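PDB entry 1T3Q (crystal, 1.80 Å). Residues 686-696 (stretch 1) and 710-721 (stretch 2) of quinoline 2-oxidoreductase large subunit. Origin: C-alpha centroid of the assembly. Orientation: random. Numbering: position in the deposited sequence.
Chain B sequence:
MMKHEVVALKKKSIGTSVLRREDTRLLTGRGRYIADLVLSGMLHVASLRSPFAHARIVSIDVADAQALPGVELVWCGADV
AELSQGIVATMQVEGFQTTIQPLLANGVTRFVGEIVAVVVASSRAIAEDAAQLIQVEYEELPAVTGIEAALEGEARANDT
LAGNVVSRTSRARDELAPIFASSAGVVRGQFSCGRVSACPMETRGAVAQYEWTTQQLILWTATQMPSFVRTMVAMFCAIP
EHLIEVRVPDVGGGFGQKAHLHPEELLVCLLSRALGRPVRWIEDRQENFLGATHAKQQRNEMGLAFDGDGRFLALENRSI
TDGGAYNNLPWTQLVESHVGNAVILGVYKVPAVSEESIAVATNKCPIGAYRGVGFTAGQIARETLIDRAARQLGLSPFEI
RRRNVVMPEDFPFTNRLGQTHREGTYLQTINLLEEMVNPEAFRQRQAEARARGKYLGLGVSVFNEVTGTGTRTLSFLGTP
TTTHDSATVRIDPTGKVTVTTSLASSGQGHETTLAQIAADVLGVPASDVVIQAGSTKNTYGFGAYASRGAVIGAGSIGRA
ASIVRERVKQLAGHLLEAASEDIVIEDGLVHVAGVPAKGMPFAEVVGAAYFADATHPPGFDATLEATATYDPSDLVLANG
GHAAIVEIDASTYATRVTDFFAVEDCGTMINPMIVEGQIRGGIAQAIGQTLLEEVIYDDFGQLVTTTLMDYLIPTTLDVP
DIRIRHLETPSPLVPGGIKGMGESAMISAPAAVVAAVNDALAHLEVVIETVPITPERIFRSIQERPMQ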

# COMPACT_ATOMS: atom_id res chain seq x y z
N ALA B 686 18.46 24.03 -21.84
CA ALA B 686 18.62 24.78 -23.08
C ALA B 686 20.09 24.86 -23.47
O ALA B 686 20.44 24.75 -24.65
CB ALA B 686 18.05 26.20 -22.90
N ILE B 687 20.95 25.07 -22.48
CA ILE B 687 22.38 25.13 -22.73
C ILE B 687 22.83 23.74 -23.18
O ILE B 687 23.71 23.59 -24.04
CB ILE B 687 23.13 25.56 -21.46
CG1 ILE B 687 22.87 27.04 -21.20
CG2 ILE B 687 24.62 25.26 -21.59
CD1 ILE B 687 23.28 27.52 -19.81
N GLY B 688 22.22 22.72 -22.59
CA GLY B 688 22.55 21.36 -22.96
C GLY B 688 22.22 21.12 -24.42
O GLY B 688 23.07 20.73 -25.21
N GLN B 689 20.97 21.39 -24.80
CA GLN B 689 20.55 21.19 -26.19
C GLN B 689 21.38 21.97 -27.20
O GLN B 689 21.75 21.45 -28.26
CB GLN B 689 19.08 21.57 -26.39
CG GLN B 689 18.60 21.30 -27.83
CD GLN B 689 17.28 21.97 -28.17
OE1 GLN B 689 16.69 21.69 -29.22
NE2 GLN B 689 16.81 22.85 -27.30
N THR B 690 21.69 23.22 -26.88
CA THR B 690 22.43 24.05 -27.82
C THR B 690 23.94 23.90 -27.90
O THR B 690 24.53 24.21 -28.93
CB THR B 690 22.12 25.56 -27.59
OG1 THR B 690 22.45 25.92 -26.24
CG2 THR B 690 20.64 25.83 -27.84
N LEU B 691 24.58 23.41 -26.84
CA LEU B 691 26.03 23.29 -26.86
C LEU B 691 26.63 21.92 -26.57
O LEU B 691 27.80 21.70 -26.86
CB LEU B 691 26.66 24.28 -25.87
CG LEU B 691 26.37 25.77 -26.04
CD1 LEU B 691 26.98 26.54 -24.87
CD2 LEU B 691 26.92 26.26 -27.36
N LEU B 692 25.83 21.01 -26.02
CA LEU B 692 26.35 19.71 -25.61
C LEU B 692 25.66 18.42 -26.02
O LEU B 692 26.32 17.44 -26.38
CB LEU B 692 26.44 19.69 -24.09
CG LEU B 692 27.31 20.75 -23.41
CD1 LEU B 692 26.92 20.88 -21.95
CD2 LEU B 692 28.77 20.36 -23.56
N GLU B 693 24.33 18.41 -25.95
CA GLU B 693 23.55 17.21 -26.21
C GLU B 693 23.16 16.83 -27.63
O GLU B 693 22.71 17.66 -28.42
CB GLU B 693 22.27 17.25 -25.38
CG GLU B 693 22.48 17.59 -23.92
CD GLU B 693 21.18 17.77 -23.17
OE1 GLU B 693 21.20 18.51 -22.16
OE2 GLU B 693 20.16 17.18 -23.57
N GLU B 694 23.32 15.54 -27.93
CA GLU B 694 22.91 14.99 -29.21
C GLU B 694 22.85 13.48 -29.20
O GLU B 694 23.83 12.80 -28.89
CB GLU B 694 23.80 15.45 -30.37
CG GLU B 694 23.13 15.15 -31.72
CD GLU B 694 23.84 15.72 -32.93
OE1 GLU B 694 23.28 15.58 -34.04
OE2 GLU B 694 24.94 16.30 -32.79
N VAL B 695 21.67 12.95 -29.49
CA VAL B 695 21.47 11.51 -29.60
C VAL B 695 21.83 11.30 -31.06
O VAL B 695 21.24 11.93 -31.95
CB VAL B 695 20.00 11.13 -29.34
CG1 VAL B 695 19.71 9.72 -29.86
CG2 VAL B 695 19.70 11.20 -27.84
N ILE B 696 22.79 10.43 -31.33
CA ILE B 696 23.24 10.23 -32.70
C ILE B 696 23.02 8.85 -33.30
O ILE B 696 23.40 7.83 -32.72
CB ILE B 696 24.74 10.55 -32.83
CG1 ILE B 696 25.02 11.97 -32.32
CG2 ILE B 696 25.19 10.42 -34.29
CD1 ILE B 696 26.48 12.33 -32.29
N ASP B 710 28.80 9.44 -23.77
CA ASP B 710 28.67 10.00 -25.11
C ASP B 710 27.56 11.03 -25.22
O ASP B 710 27.53 11.81 -26.17
CB ASP B 710 28.45 8.88 -26.14
CG ASP B 710 29.69 8.05 -26.36
OD1 ASP B 710 30.80 8.63 -26.46
OD2 ASP B 710 29.57 6.81 -26.44
N TYR B 711 26.64 11.02 -24.26
CA TYR B 711 25.55 11.99 -24.24
C TYR B 711 25.85 12.92 -23.08
O TYR B 711 25.69 12.56 -21.91
CB TYR B 711 24.20 11.31 -24.00
CG TYR B 711 23.04 12.25 -24.24
CD1 TYR B 711 22.62 12.57 -25.53
CD2 TYR B 711 22.40 12.88 -23.16
CE1 TYR B 711 21.59 13.49 -25.76
CE2 TYR B 711 21.37 13.81 -23.38
CZ TYR B 711 20.97 14.11 -24.68
OH TYR B 711 19.98 15.03 -24.90
N LEU B 712 26.29 14.13 -23.41
CA LEU B 712 26.69 15.11 -22.42
C LEU B 712 25.61 16.09 -21.98
O LEU B 712 25.14 16.89 -22.78
CB LEU B 712 27.88 15.90 -22.97
CG LEU B 712 28.94 15.10 -23.73
CD1 LEU B 712 30.01 16.05 -24.25
CD2 LEU B 712 29.56 14.05 -22.80
N ILE B 713 25.21 16.01 -20.71
CA ILE B 713 24.23 16.96 -20.20
C ILE B 713 25.00 17.95 -19.33
O ILE B 713 26.07 17.63 -18.79
CB ILE B 713 23.10 16.30 -19.38
CG1 ILE B 713 23.68 15.52 -18.20
CG2 ILE B 713 22.24 15.41 -20.30
CD1 ILE B 713 22.62 15.06 -17.23
N PRO B 714 24.47 19.17 -19.19
CA PRO B 714 25.16 20.17 -18.38
C PRO B 714 25.48 19.85 -16.92
O PRO B 714 24.73 19.18 -16.22
CB PRO B 714 24.28 21.42 -18.53
CG PRO B 714 22.96 20.90 -19.02
CD PRO B 714 23.32 19.74 -19.90
N THR B 715 26.64 20.34 -16.50
CA THR B 715 27.12 20.16 -15.14
C THR B 715 27.19 21.55 -14.50
O THR B 715 26.87 22.56 -15.14
CB THR B 715 28.54 19.58 -15.12
OG1 THR B 715 29.44 20.54 -15.66
CG2 THR B 715 28.61 18.31 -15.95
N THR B 716 27.62 21.60 -13.24
CA THR B 716 27.77 22.86 -12.52
C THR B 716 28.74 23.81 -13.24
O THR B 716 28.73 25.01 -12.99
CB THR B 716 28.33 22.61 -11.11
OG1 THR B 716 29.46 21.73 -11.22
CG2 THR B 716 27.29 21.99 -10.20
N LEU B 717 29.56 23.26 -14.12
CA LEU B 717 30.54 24.06 -14.84
C LEU B 717 30.05 24.58 -16.19
O LEU B 717 30.75 25.33 -16.87
CB LEU B 717 31.83 23.25 -15.05
CG LEU B 717 32.50 22.77 -13.75
CD1 LEU B 717 33.66 21.84 -14.07
CD2 LEU B 717 32.96 23.97 -12.94
N ASP B 718 28.84 24.18 -16.57
CA ASP B 718 28.26 24.60 -17.84
C ASP B 718 27.21 25.68 -17.69
O ASP B 718 26.97 26.44 -18.63
CB ASP B 718 27.61 23.40 -18.54
CG ASP B 718 28.62 22.35 -18.93
OD1 ASP B 718 29.53 22.66 -19.73
OD2 ASP B 718 28.50 21.21 -18.44
N VAL B 719 26.58 25.75 -16.53
CA VAL B 719 25.53 26.73 -16.29
C VAL B 719 26.01 27.85 -15.39
O VAL B 719 26.49 27.61 -14.27
CB VAL B 719 24.29 26.06 -15.64
CG1 VAL B 719 23.09 26.99 -15.71
CG2 VAL B 719 23.99 24.74 -16.35
N PRO B 720 25.89 29.11 -15.85
CA PRO B 720 26.32 30.26 -15.06
C PRO B 720 25.25 30.65 -14.07
O PRO B 720 24.18 30.03 -14.03
CB PRO B 720 26.49 31.34 -16.12
CG PRO B 720 25.30 31.05 -17.03
CD PRO B 720 25.35 29.53 -17.16
N ASP B 721 25.53 31.65 -13.24
CA ASP B 721 24.50 32.12 -12.32
C ASP B 721 23.55 32.84 -13.27
O ASP B 721 23.98 33.40 -14.28
CB ASP B 721 25.08 33.07 -11.28
CG ASP B 721 25.96 32.35 -10.27
OD1 ASP B 721 25.50 31.33 -9.72
OD2 ASP B 721 27.10 32.80 -10.03
O HOH W 1 25.89 14.78 -26.22
O HOH W 2 26.61 13.11 -28.27

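The one direct hydrogen bond between the two stretches is very short yet weak: Tyr 711 OH donates to Glu 693 OE2 across 2.5 Å, and both atoms have further hydrogen-bonding partners elsewhere in the structure. The remaining direct contacts are van der Waals packing, supplemented by two waters, and together the stretches bury 564 Å². Stretch 1 enters as a helix that widens into a pi-type turn at 688-692, where Gly 688 O accepts from both Leu 692 N (2.9 Å) and Glu 693 N (2.7 Å); it then continues as an extended loop. Stretch 2 has no regular helix or strand. The backbones come closest at two points, Gly 688 CA to Pro 714 CA and Glu 693 CA to Leu 712 CA, each 5.4 Å.

At the first point the absence of a side chain matters. Gly 688 CA lies 3.5 Å from Pro 714 CD, and an ideal CB on this glycine would fall 2.7 Å from that same Pro 714 CD and 1.9 Å from Glu 693 OE1, clashing with both. The space is used by the Glu 693 carboxylate, whose OE1 sits 3.3 Å from Pro 714 CD while OE2 meets the tyrosine.

Leu 692 points toward stretch 2 and has the largest covered area, 88 Å². Its CB packs 3.4 Å from Leu 712 O and 4.2 Å from Leu 712 CB, and its CD1 reaches Pro 714 CD at 4.3 Å and Asp 718 CG at 3.8 Å. That aspartate is held in place within its own stretch: Asp 718 OD2 accepts from Thr 715 N (2.8 Å) and Thr 715 OG1 (3.0 Å), folding the chain into a compact turn. One helical turn before Leu 691, Ile 687 extends the apolar surface, its CD1 lying 4.1 Å from Val 719 CG1 and 3.9 Å from Pro 720 CD.

Tyr 711 starts sideways, but its end comes nearer to stretch 1. Val 695 CG2 approaches Tyr 711 CE1 obliquely at 3.6 Å, so the ring combines apolar packing with its polar hydroxyl contact.

Water joins backbone groups that do not bond directly. Water 1 accepts from Leu 712 N (2.9 Å from the water O) and Glu 694 N (3.2 Å from the water O), linking the two stretches through their amides. The O of water 2 lies 2.9 Å from Glu 694 O and 2.6 Å from Asp 710 O, bridging two carbonyls that could not hydrogen-bond to each other.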